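Local coordinates for protein TarM (Staphylococcus aureus subsp. aureus 21178, PDB 4X7R) that belongs to the GT-B clan of glycosyltransferases and combines two parallel beta sheets with a long antiparallel sheet, at residues Y119-R124 against K130-F135; E142-S145 against K150-M153. The protein carries 1 engineered substitution. All coordinates share one frame; numbering follows the deposited sequence.

Contact 1 (Y119-R124 against K130-F135); sequences YIAYIR and KVIDFF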
loop_
_atom_site.group_PDB
_atom_site.type_symbol
_atom_site.label_atom_id
_atom_site.label_comp_id
_atom_site.label_asym_id
_atom_site.label_seq_id
_atom_site.Cartn_x
_atom_site.Cartn_y
_atom_site.Cartn_z
ATOM N N TYR A 119 10.780 -38.581 -12.922
ATOM C CA TYR A 119 9.967 -37.371 -12.869
ATOM C C TYR A 119 10.775 -36.183 -13.446
ATOM O O TYR A 119 11.795 -35.799 -12.870
ATOM C CB TYR A 119 9.621 -37.148 -11.391
ATOM C CG TYR A 119 8.660 -36.036 -11.045
ATOM C CD1 TYR A 119 7.688 -35.615 -11.951
ATOM C CD2 TYR A 119 8.639 -35.486 -9.765
ATOM C CE1 TYR A 119 6.771 -34.618 -11.613
ATOM C CE2 TYR A 119 7.714 -34.506 -9.412
ATOM C CZ TYR A 119 6.781 -34.076 -10.338
ATOM O OH TYR A 119 5.870 -33.118 -9.970
ATOM N N ILE A 120 10.343 -35.658 -14.612
ATOM C CA ILE A 120 10.978 -34.553 -15.351
ATOM C C ILE A 120 10.344 -33.201 -14.986
ATOM O O ILE A 120 11.055 -32.270 -14.591
ATOM C CB ILE A 120 10.949 -34.812 -16.903
ATOM C CG1 ILE A 120 11.593 -36.162 -17.314
ATOM C CG2 ILE A 120 11.516 -33.643 -17.716
ATOM C CD1 ILE A 120 13.088 -36.441 -16.832
ATOM N N ALA A 121 9.015 -33.083 -15.156
ATOM C CA ALA A 121 8.348 -31.819 -14.886
ATOM C C ALA A 121 6.974 -31.893 -14.265
ATOM O O ALA A 121 6.278 -32.898 -14.356
ATOM C CB ALA A 121 8.303 -30.964 -16.150
ATOM N N TYR A 122 6.595 -30.781 -13.658
ATOM C CA TYR A 122 5.300 -30.489 -13.083
ATOM C C TYR A 122 4.846 -29.179 -13.743
ATOM O O TYR A 122 5.574 -28.178 -13.696
ATOM C CB TYR A 122 5.422 -30.314 -11.562
ATOM C CG TYR A 122 4.171 -29.791 -10.899
ATOM C CD1 TYR A 122 3.184 -30.661 -10.442
ATOM C CD2 TYR A 122 3.999 -28.428 -10.666
ATOM C CE1 TYR A 122 2.039 -30.183 -9.805
ATOM C CE2 TYR A 122 2.857 -27.940 -10.038
ATOM C CZ TYR A 122 1.880 -28.822 -9.608
ATOM O OH TYR A 122 0.759 -28.342 -8.981
ATOM N N ILE A 123 3.656 -29.190 -14.367
ATOM C CA ILE A 123 3.068 -27.999 -14.992
ATOM C C ILE A 123 1.714 -27.704 -14.345
ATOM O O ILE A 123 0.876 -28.603 -14.256
ATOM C CB ILE A 123 2.972 -28.088 -16.548
ATOM C CG1 ILE A 123 4.346 -28.446 -17.184
ATOM C CG2 ILE A 123 2.385 -26.774 -17.127
ATOM C CD1 ILE A 123 4.396 -28.555 -18.675
ATOM N N ARG A 124 1.508 -26.453 -13.903
ATOM C CA ARG A 124 0.257 -25.984 -13.312
ATOM C C ARG A 124 -0.226 -24.745 -14.089
ATOM O O ARG A 124 0.400 -23.682 -14.022
ATOM C CB ARG A 124 0.434 -25.693 -11.806
ATOM C CG ARG A 124 -0.843 -25.307 -11.054
ATOM C CD ARG A 124 -0.573 -24.318 -9.916
ATOM N NE ARG A 124 0.411 -24.826 -8.951
ATOM C CZ ARG A 124 1.296 -24.075 -8.301
ATOM N NH1 ARG A 124 1.328 -22.761 -8.488
ATOM N NH2 ARG A 124 2.158 -24.633 -7.458
ATOM N N LYS A 130 0.992 -19.772 -15.868
ATOM C CA LYS A 130 1.568 -21.098 -16.058
ATOM C C LYS A 130 2.901 -21.160 -15.333
ATOM O O LYS A 130 3.683 -20.208 -15.343
ATOM C CB LYS A 130 1.717 -21.452 -17.549
ATOM C CG LYS A 130 2.248 -22.876 -17.806
ATOM C CD LYS A 130 2.181 -23.308 -19.274
ATOM C CE LYS A 130 3.143 -22.575 -20.178
ATOM N NZ LYS A 130 2.960 -22.958 -21.596
ATOM N N VAL A 131 3.141 -22.297 -14.705
ATOM C CA VAL A 131 4.341 -22.597 -13.957
ATOM C C VAL A 131 4.861 -23.948 -14.439
ATOM O O VAL A 131 4.071 -24.883 -14.608
ATOM C CB VAL A 131 3.997 -22.530 -12.443
ATOM C CG1 VAL A 131 4.462 -23.757 -11.671
ATOM C CG2 VAL A 131 4.506 -21.235 -11.815
ATOM N N ILE A 132 6.166 -24.029 -14.759
ATOM C CA ILE A 132 6.797 -25.293 -15.169
ATOM C C ILE A 132 7.952 -25.541 -14.222
ATOM O O ILE A 132 8.928 -24.790 -14.241
ATOM C CB ILE A 132 7.231 -25.390 -16.659
ATOM C CG1 ILE A 132 6.076 -25.098 -17.630
ATOM C CG2 ILE A 132 7.873 -26.757 -16.956
ATOM C CD1 ILE A 132 6.513 -25.047 -19.135
ATOM N N ASP A 133 7.811 -26.558 -13.354
ATOM C CA ASP A 133 8.836 -26.965 -12.402
ATOM C C ASP A 133 9.581 -28.145 -12.991
ATOM O O ASP A 133 8.951 -29.116 -13.411
ATOM C CB ASP A 133 8.218 -27.336 -11.045
ATOM C CG ASP A 133 7.645 -26.176 -10.274
ATOM O OD1 ASP A 133 7.672 -25.042 -10.800
ATOM O OD2 ASP A 133 7.190 -26.391 -9.128
ATOM N N PHE A 134 10.915 -28.036 -13.098
ATOM C CA PHE A 134 11.747 -29.116 -13.607
ATOM C C PHE A 134 12.424 -29.822 -12.464
ATOM O O PHE A 134 12.753 -29.209 -11.447
ATOM C CB PHE A 134 12.756 -28.639 -14.657
ATOM C CG PHE A 134 12.174 -28.472 -16.037
ATOM C CD1 PHE A 134 11.850 -29.581 -16.813
ATOM C CD2 PHE A 134 11.983 -27.203 -16.583
ATOM C CE1 PHE A 134 11.310 -29.424 -18.093
ATOM C CE2 PHE A 134 11.459 -27.048 -17.870
ATOM C CZ PHE A 134 11.128 -28.154 -18.618
ATOM N N PHE A 135 12.597 -31.123 -12.620
ATOM C CA PHE A 135 13.167 -32.001 -11.605
ATOM C C PHE A 135 14.395 -32.733 -12.090
ATOM O O PHE A 135 14.552 -32.957 -13.294
ATOM C CB PHE A 135 12.108 -33.020 -11.136
ATOM C CG PHE A 135 10.975 -32.366 -10.395
ATOM C CD1 PHE A 135 9.936 -31.750 -11.082
ATOM C CD2 PHE A 135 10.933 -32.376 -9.007
ATOM C CE1 PHE A 135 8.906 -31.106 -10.390
ATOM C CE2 PHE A 135 9.892 -31.750 -8.320
ATOM C CZ PHE A 135 8.892 -31.111 -9.017
#
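Phe-135 buries more surface here than any other residue and stacks on Tyr-119. The two rings form a face-to-face stack, planes 21° apart and centroids 4.1 Å from each other, with CE2 of Tyr-119 lying over the centre of the Phe-135 ring. Phe-135 CG is anti to its own carbonyl carbon (chi1 -67°), a torsion that lays the ring over the neighbouring strand. One rim is then turned to Tyr-122, where CE1 of Phe-135 stands 3.8 Å from Tyr-122 CB. A flat aromatic suits this place because it offers a face to one tyrosine and an edge to the other.

Tyr-122 is paired with Asp-133 through two backbone bonds, Tyr-122 N to Asp-133 O (2.9 Å) and Asp-133 N to Tyr-122 O (2.8 Å). The Asp-133 carboxylate lies beside the tyrosine ring but finds its salt bridges with Arg-143 and Arg-140. Val-131, branched at CB and so at ease in an extended chain, pairs with Arg-124 (Arg-124 N to Val-131 O and Val-131 N to Arg-124 O, both 3.1 Å); its side chain shares the face of Tyr-122, Arg-124 and Asp-133 and touches Arg-143. On the face of Ala-121, Ile-123, Ile-132 and Phe-134 the contacts are apolar: Ile-123 CG1 rests 3.8 Å from Ile-132 CG1, and small Ala-121 CB leaves room for Phe-134 CD1.

Strand 119-126 starts with a classic beta bulge, Ile-120 and Ala-121 both facing Tyr-111; the whole is an antiparallel beta hairpin within a meandering sheet.

Contact 2 (E142-S145 against K150-M153); sequences ERFS and KVHM
Ser-145 lies at the tight centre of this contact, gripped by two backbone bonds. Its N-H points almost straight at Met-153 O (2.9 Å, 177° at the hydrogen), and its carbonyl oxygen accepts from His-152 N, also at 2.9 Å. Since His-152 and Met-153 both face this one residue, the strand 150-157 makes a classic beta bulge. A small side chain fits well here: the imidazole of His-152 comes up beside it, with NE2 3.6 Å from Ser-145 CB, and CD2 approaches Ser-145 O to 3.3 Å. The histidine ring reaches this spot because CG sits between the backbone N and the carbonyl carbon (chi1 70°). From the other neighbour, the flexible Met-153 chain bends at its last torsion and brings CE to 3.8 Å from Ser-145 OG.

On the face covered by helix 86-95, where Phe-144 and Val-151 both touch Leu-88, Val-151 CG2 meets the edge of the Phe-144 ring, 4.0 Å from CD2. The contact thins quickly beyond this. The N-to-C directions of the two short segments lie 123° apart, well short of antiparallel, and Lys-150 is exposed, its CB directed away.

Backbone bonds thus supply the polar attraction between 142-145 and 150-153, while the side chains add mainly van der Waals contact. Three polar ends have partners elsewhere: Lys-150 pairs with Glu-171, Arg-143 with Asp-133, and His-152 ND1 with Tyr-43 OH, a hydrogen bond that would limit the ring's rotation.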
loop_
_atom_site.group_PDB
_atom_site.type_symbol
_atom_site.label_atom_id
_atom_site.label_comp_id
_atom_site.label_asym_id
_atom_site.label_seq_id
_atom_site.Cartn_x
_atom_site.Cartn_y
_atom_site.Cartn_z
ATOM N N GLU A 142 14.415 -26.185 -10.983
ATOM C CA GLU A 142 13.971 -24.885 -11.466
ATOM C C GLU A 142 12.487 -24.714 -11.713
ATOM O O GLU A 142 11.754 -25.687 -11.872
ATOM C CB GLU A 142 14.771 -24.466 -12.706
ATOM C CG GLU A 142 14.776 -25.502 -13.795
ATOM C CD GLU A 142 15.950 -25.391 -14.738
ATOM O OE1 GLU A 142 16.997 -24.823 -14.351
ATOM O OE2 GLU A 142 15.821 -25.892 -15.874
ATOM N N ARG A 143 12.061 -23.446 -11.781
ATOM C CA ARG A 143 10.703 -23.053 -12.096
ATOM C C ARG A 143 10.704 -21.924 -13.119
ATOM O O ARG A 143 11.269 -20.859 -12.847
ATOM C CB ARG A 143 9.924 -22.628 -10.833
ATOM C CG ARG A 143 8.624 -21.865 -11.139
ATOM C CD ARG A 143 7.800 -21.555 -9.911
ATOM N NE ARG A 143 7.077 -22.757 -9.495
ATOM C CZ ARG A 143 6.029 -22.771 -8.681
ATOM N NH1 ARG A 143 5.552 -21.639 -8.185
ATOM N NH2 ARG A 143 5.431 -23.918 -8.384
ATOM N N PHE A 144 10.012 -22.135 -14.246
ATOM C CA PHE A 144 9.751 -21.105 -15.244
ATOM C C PHE A 144 8.297 -20.617 -15.020
ATOM O O PHE A 144 7.356 -21.430 -14.998
ATOM C CB PHE A 144 9.911 -21.652 -16.676
ATOM C CG PHE A 144 11.332 -21.960 -17.067
ATOM C CD1 PHE A 144 11.883 -23.215 -16.818
ATOM C CD2 PHE A 144 12.129 -20.993 -17.674
ATOM C CE1 PHE A 144 13.207 -23.493 -17.160
ATOM C CE2 PHE A 144 13.448 -21.285 -18.045
ATOM C CZ PHE A 144 13.981 -22.533 -17.786
ATOM N N SER A 145 8.137 -19.295 -14.855
ATOM C CA SER A 145 6.856 -18.619 -14.658
ATOM C C SER A 145 6.471 -17.865 -15.923
ATOM O O SER A 145 7.292 -17.136 -16.495
ATOM C CB SER A 145 6.919 -17.678 -13.458
ATOM O OG SER A 145 7.288 -18.429 -12.314
ATOM N N LYS A 150 3.988 -16.470 -22.078
ATOM C CA LYS A 150 5.266 -15.803 -22.217
ATOM C C LYS A 150 6.052 -15.883 -20.913
ATOM O O LYS A 150 5.564 -15.450 -19.868
ATOM C CB LYS A 150 5.090 -14.337 -22.673
ATOM C CG LYS A 150 4.439 -14.179 -24.063
ATOM C CD LYS A 150 4.806 -12.853 -24.740
ATOM C CE LYS A 150 4.206 -11.641 -24.062
ATOM N NZ LYS A 150 4.982 -10.407 -24.351
ATOM N N VAL A 151 7.275 -16.439 -20.981
ATOM C CA VAL A 151 8.160 -16.541 -19.814
ATOM C C VAL A 151 8.512 -15.128 -19.274
ATOM O O VAL A 151 8.751 -14.200 -20.054
ATOM C CB VAL A 151 9.407 -17.424 -20.145
ATOM C CG1 VAL A 151 10.265 -16.812 -21.257
ATOM C CG2 VAL A 151 10.237 -17.718 -18.902
ATOM N N HIS A 152 8.464 -14.948 -17.952
ATOM C CA HIS A 152 8.857 -13.668 -17.370
ATOM C C HIS A 152 9.930 -13.862 -16.307
ATOM O O HIS A 152 10.687 -12.946 -16.014
ATOM C CB HIS A 152 7.637 -12.848 -16.858
ATOM C CG HIS A 152 6.959 -13.399 -15.629
ATOM N ND1 HIS A 152 7.299 -12.956 -14.362
ATOM C CD2 HIS A 152 5.935 -14.280 -15.519
ATOM C CE1 HIS A 152 6.502 -13.602 -13.525
ATOM N NE2 HIS A 152 5.656 -14.398 -14.170
ATOM N N MET A 153 10.028 -15.072 -15.776
ATOM C CA MET A 153 10.956 -15.370 -14.698
ATOM C C MET A 153 11.362 -16.831 -14.644
ATOM O O MET A 153 10.571 -17.710 -14.951
ATOM C CB MET A 153 10.304 -14.951 -13.347
ATOM C CG MET A 153 11.177 -15.156 -12.103
ATOM S SD MET A 153 10.420 -14.554 -10.543
ATOM C CE MET A 153 8.914 -15.502 -10.482
#

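In the fold
Contacts 1 and 2 are successive hairpins of one antiparallel sheet, their centres 11 Å apart, and they join where strand 129-136 runs beside strand 139-147. Among the links across that seam are a salt bridge between Asp-133 OD1 and Arg-143 NE (2.7 Å), a probable backbone hydrogen bond from Phe-134 N to Glu-142 O (2.8 Å), and packing of Phe-134 CD2 on Phe-144 CE1 (3.9 Å). Contact 1 is the more peripheral, its centre 33 Å from the centre of the chain against 26 Å for contact 2. Of contact 2, the Met-153 side chain lies about 12 Å from the bound 2-deoxy-3,6-di-O-sulfo-2-(sulfoamino)-alpha-D-glucopyranose, too far for direct contact.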